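Local coordinates for CBS domain-containing predicted protein TM0935 (Thermotoga maritima, PDB 1O50), which is of uncharacterised function but carries a tandem pair of CBS domains, which in related proteins commonly bind adenosine-containing ligands to regulate partner activities, at residues 27-39 with 92-104. Sequence-based numbering, arbitrary orientation.
Sequences TVVEEDTPIEEIV and RLIAKNASEIMLD
Different first torsions bring I35 and N97 into the contact. In I35, CG1 lies anti to the carbonyl carbon (chi1 -70°), and CD1 extends to pack against K96. In N97, CG sits between the backbone N and the carbonyl carbon (chi1 65°), which places the amide beside the turn of E31 and D32.

Three backbone hydrogen bonds join the segments. I35 N donates to K96 O at 3.0 Å, from above the carbonyl plane. A98 N reaches T33 O at 2.8 Å, nearly in line with the C=O bond. S99 N approaches a lone pair of E31 O at 2.9 Å.

The two ends of the N97 amide have separate roles. OD1 accepts from S99 OG at 2.9 Å and, weakly, from E100 N as an N-cap. ND2 donates to a water that donates to D32 O. A leucine here would probably leave the start of the short helix without its side-chain cap and break the water link to D32.

Beside the polar seam, apolar side chains close the contact. A98 CB lies 3.7 Å from I38 CD1, with V29 CG2 a little farther off. I35 CD1 stands 4.1 Å from both L93 CD1 and I101 CD1. W152 of the second subunit packs on I35 and L93. E156 of that subunit takes the K96 ammonium in a salt bridge. At the other end, E31 CB meets S99 CB at 3.9 Å.

The turn E30 to T33 is type I, and E30 N donates to T33 OG1. P34 holds the N-cap position before helix 35-44, and its backbone forms a single beta bridge with N97. The short, weakly bonded helix at about 98-101 thus docks on the strand-turn-helix of the first CBS motif, in keeping with the CBS-domain pair fold.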
# COMPACT_ATOMS: atom_id res chain seq x y z
N THR A 27 7.85 -10.11 -6.58
CA THR A 27 6.99 -11.27 -6.49
C THR A 27 6.31 -11.54 -7.80
O THR A 27 5.43 -10.78 -8.19
CB THR A 27 5.91 -11.05 -5.45
OG1 THR A 27 6.53 -10.99 -4.16
CG2 THR A 27 4.95 -12.24 -5.38
N VAL A 28 6.68 -12.64 -8.41
CA VAL A 28 6.28 -12.99 -9.76
C VAL A 28 5.58 -14.38 -9.81
O VAL A 28 6.17 -15.40 -9.42
CB VAL A 28 7.51 -13.09 -10.71
CG1 VAL A 28 7.06 -13.23 -12.12
CG2 VAL A 28 8.40 -11.88 -10.59
N VAL A 29 4.35 -14.38 -10.36
CA VAL A 29 3.51 -15.55 -10.54
C VAL A 29 3.26 -15.81 -12.03
O VAL A 29 3.66 -15.02 -12.88
CB VAL A 29 2.16 -15.40 -9.78
CG1 VAL A 29 2.41 -15.22 -8.27
CG2 VAL A 29 1.37 -14.26 -10.28
N GLU A 30 2.66 -16.96 -12.31
CA GLU A 30 2.25 -17.39 -13.64
C GLU A 30 0.76 -17.12 -13.81
O GLU A 30 0.07 -16.89 -12.84
CB GLU A 30 2.49 -18.89 -13.79
CG GLU A 30 3.96 -19.33 -13.79
CD GLU A 30 4.71 -18.96 -15.05
OE1 GLU A 30 5.71 -18.20 -14.94
OE2 GLU A 30 4.33 -19.40 -16.17
N GLU A 31 0.26 -17.17 -15.03
CA GLU A 31 -1.14 -16.83 -15.33
C GLU A 31 -2.17 -17.77 -14.67
O GLU A 31 -3.30 -17.34 -14.32
CB GLU A 31 -1.34 -16.83 -16.86
CG GLU A 31 -0.76 -15.63 -17.55
CD GLU A 31 -0.89 -15.72 -19.06
OE1 GLU A 31 -1.28 -16.77 -19.57
OE2 GLU A 31 -0.60 -14.74 -19.74
N ASP A 32 -1.78 -19.03 -14.47
CA ASP A 32 -2.68 -20.02 -13.86
C ASP A 32 -2.46 -20.18 -12.37
O ASP A 32 -2.97 -21.12 -11.77
CB ASP A 32 -2.56 -21.39 -14.54
CG ASP A 32 -1.19 -22.03 -14.35
OD1 ASP A 32 -0.27 -21.40 -13.83
OD2 ASP A 32 -0.93 -23.19 -14.70
N THR A 33 -1.69 -19.28 -11.78
CA THR A 33 -1.43 -19.30 -10.35
C THR A 33 -2.73 -18.96 -9.60
O THR A 33 -3.34 -17.93 -9.87
CB THR A 33 -0.32 -18.29 -10.01
OG1 THR A 33 0.95 -18.69 -10.61
CG2 THR A 33 -0.08 -18.32 -8.51
N PRO A 34 -3.18 -19.85 -8.70
CA PRO A 34 -4.38 -19.59 -7.93
C PRO A 34 -4.27 -18.38 -7.01
O PRO A 34 -3.23 -18.09 -6.48
CB PRO A 34 -4.55 -20.87 -7.11
CG PRO A 34 -3.83 -21.90 -7.89
CD PRO A 34 -2.62 -21.18 -8.41
N ILE A 35 -5.38 -17.68 -6.81
CA ILE A 35 -5.37 -16.45 -6.05
C ILE A 35 -4.95 -16.75 -4.64
O ILE A 35 -4.19 -15.98 -4.04
CB ILE A 35 -6.73 -15.79 -6.12
CG1 ILE A 35 -6.93 -15.26 -7.55
CG2 ILE A 35 -6.86 -14.67 -5.10
CD1 ILE A 35 -8.35 -14.69 -7.85
N GLU A 36 -5.38 -17.89 -4.11
CA GLU A 36 -4.92 -18.27 -2.76
C GLU A 36 -3.36 -18.35 -2.70
O GLU A 36 -2.74 -17.91 -1.73
CB GLU A 36 -5.57 -19.56 -2.31
CG GLU A 36 -5.21 -19.87 -0.86
CD GLU A 36 -5.80 -21.14 -0.25
OE1 GLU A 36 -6.73 -21.72 -0.79
OE2 GLU A 36 -5.32 -21.57 0.85
N GLU A 37 -2.72 -18.84 -3.75
CA GLU A 37 -1.23 -18.91 -3.74
C GLU A 37 -0.63 -17.50 -3.86
O GLU A 37 0.41 -17.20 -3.35
CB GLU A 37 -0.74 -19.79 -4.84
CG GLU A 37 0.77 -20.02 -4.84
CD GLU A 37 1.23 -20.92 -5.98
OE1 GLU A 37 0.38 -21.70 -6.52
OE2 GLU A 37 2.44 -20.86 -6.35
N ILE A 38 -1.33 -16.60 -4.53
CA ILE A 38 -0.87 -15.21 -4.63
C ILE A 38 -0.87 -14.58 -3.28
O ILE A 38 0.11 -13.94 -2.88
CB ILE A 38 -1.76 -14.41 -5.60
CG1 ILE A 38 -1.58 -15.01 -6.96
CG2 ILE A 38 -1.35 -12.94 -5.56
CD1 ILE A 38 -2.42 -14.42 -8.12
N VAL A 39 -1.95 -14.81 -2.52
CA VAL A 39 -2.03 -14.40 -1.14
C VAL A 39 -0.91 -15.02 -0.29
O VAL A 39 -0.27 -14.33 0.51
CB VAL A 39 -3.47 -14.68 -0.59
CG1 VAL A 39 -3.55 -14.44 0.84
CG2 VAL A 39 -4.49 -13.82 -1.31
N ARG A 92 -17.53 -12.25 -12.42
CA ARG A 92 -17.46 -13.35 -11.50
C ARG A 92 -16.16 -14.11 -11.69
O ARG A 92 -15.75 -14.38 -12.83
CB ARG A 92 -18.67 -14.25 -11.76
CG ARG A 92 -18.72 -15.52 -10.97
CD ARG A 92 -19.94 -16.37 -11.28
NE ARG A 92 -19.90 -17.57 -10.43
CZ ARG A 92 -20.91 -18.42 -10.28
NH1 ARG A 92 -22.05 -18.25 -10.93
NH2 ARG A 92 -20.75 -19.45 -9.48
N LEU A 93 -15.52 -14.48 -10.58
CA LEU A 93 -14.35 -15.34 -10.63
C LEU A 93 -14.80 -16.78 -10.89
O LEU A 93 -15.76 -17.26 -10.30
CB LEU A 93 -13.56 -15.24 -9.34
CG LEU A 93 -13.00 -13.86 -9.03
CD1 LEU A 93 -12.35 -13.91 -7.67
CD2 LEU A 93 -12.00 -13.42 -10.10
N ILE A 94 -14.09 -17.46 -11.80
CA ILE A 94 -14.35 -18.86 -12.15
C ILE A 94 -13.14 -19.76 -11.81
O ILE A 94 -13.22 -20.64 -10.94
CB ILE A 94 -14.74 -18.94 -13.67
CG1 ILE A 94 -15.89 -17.96 -14.00
CG2 ILE A 94 -15.11 -20.35 -14.08
CD1 ILE A 94 -17.26 -18.40 -13.55
N ALA A 95 -12.02 -19.55 -12.49
CA ALA A 95 -10.75 -20.27 -12.20
C ALA A 95 -10.11 -19.80 -10.88
O ALA A 95 -9.40 -20.58 -10.20
CB ALA A 95 -9.78 -20.09 -13.39
N LYS A 96 -10.43 -18.56 -10.48
CA LYS A 96 -9.78 -17.88 -9.37
C LYS A 96 -8.25 -17.94 -9.51
O LYS A 96 -7.54 -18.52 -8.70
CB LYS A 96 -10.30 -18.45 -8.04
CG LYS A 96 -11.84 -18.27 -7.88
CD LYS A 96 -12.49 -19.48 -7.20
CE LYS A 96 -14.00 -19.35 -7.29
NZ LYS A 96 -14.72 -20.45 -6.56
N ASN A 97 -7.74 -17.37 -10.58
CA ASN A 97 -6.30 -17.33 -10.78
C ASN A 97 -5.81 -15.92 -11.19
O ASN A 97 -6.61 -15.00 -11.39
CB ASN A 97 -5.84 -18.45 -11.73
CG ASN A 97 -6.39 -18.31 -13.18
OD1 ASN A 97 -6.63 -17.23 -13.69
ND2 ASN A 97 -6.52 -19.44 -13.84
N ALA A 98 -4.50 -15.77 -11.29
CA ALA A 98 -3.90 -14.52 -11.71
C ALA A 98 -4.44 -13.98 -13.02
O ALA A 98 -4.70 -12.77 -13.13
CB ALA A 98 -2.39 -14.71 -11.84
N SER A 99 -4.61 -14.80 -14.04
CA SER A 99 -5.03 -14.25 -15.35
C SER A 99 -6.43 -13.61 -15.40
O SER A 99 -6.73 -12.82 -16.31
CB SER A 99 -4.89 -15.28 -16.48
OG SER A 99 -5.73 -16.37 -16.29
N GLU A 100 -7.29 -13.99 -14.47
CA GLU A 100 -8.64 -13.44 -14.38
C GLU A 100 -8.66 -12.06 -13.78
O GLU A 100 -9.62 -11.29 -14.02
CB GLU A 100 -9.52 -14.33 -13.49
CG GLU A 100 -9.93 -15.64 -14.11
CD GLU A 100 -10.93 -16.45 -13.28
OE1 GLU A 100 -10.87 -16.46 -12.00
OE2 GLU A 100 -11.73 -17.16 -13.93
N ILE A 101 -7.69 -11.78 -12.90
CA ILE A 101 -7.57 -10.47 -12.24
C ILE A 101 -6.40 -9.53 -12.65
O ILE A 101 -6.40 -8.38 -12.23
CB ILE A 101 -7.60 -10.64 -10.70
CG1 ILE A 101 -6.44 -11.45 -10.16
CG2 ILE A 101 -8.88 -11.31 -10.32
CD1 ILE A 101 -6.25 -11.29 -8.63
N MET A 102 -5.43 -9.99 -13.45
CA MET A 102 -4.25 -9.18 -13.74
C MET A 102 -4.64 -7.97 -14.57
O MET A 102 -5.59 -8.02 -15.31
CB MET A 102 -3.18 -10.00 -14.43
CG MET A 102 -3.48 -10.54 -15.80
SD MET A 102 -2.15 -11.61 -16.34
CE MET A 102 -2.42 -11.57 -18.09
N LEU A 103 -3.94 -6.85 -14.38
CA LEU A 103 -4.16 -5.62 -15.15
C LEU A 103 -2.96 -5.46 -16.04
O LEU A 103 -1.92 -6.07 -15.83
CB LEU A 103 -4.25 -4.41 -14.21
CG LEU A 103 -5.34 -4.45 -13.15
CD1 LEU A 103 -5.05 -3.46 -12.01
CD2 LEU A 103 -6.67 -4.19 -13.71
N ASP A 104 -3.13 -4.65 -17.08
CA ASP A 104 -2.05 -4.34 -17.98
C ASP A 104 -0.92 -3.75 -17.18
O ASP A 104 -1.15 -2.83 -16.40
CB ASP A 104 -2.50 -3.32 -19.01
CG ASP A 104 -3.52 -3.89 -19.97
OD1 ASP A 104 -3.62 -5.14 -20.09
OD2 ASP A 104 -4.26 -3.15 -20.67
O HOH W 1 -5.40 -21.87 -12.49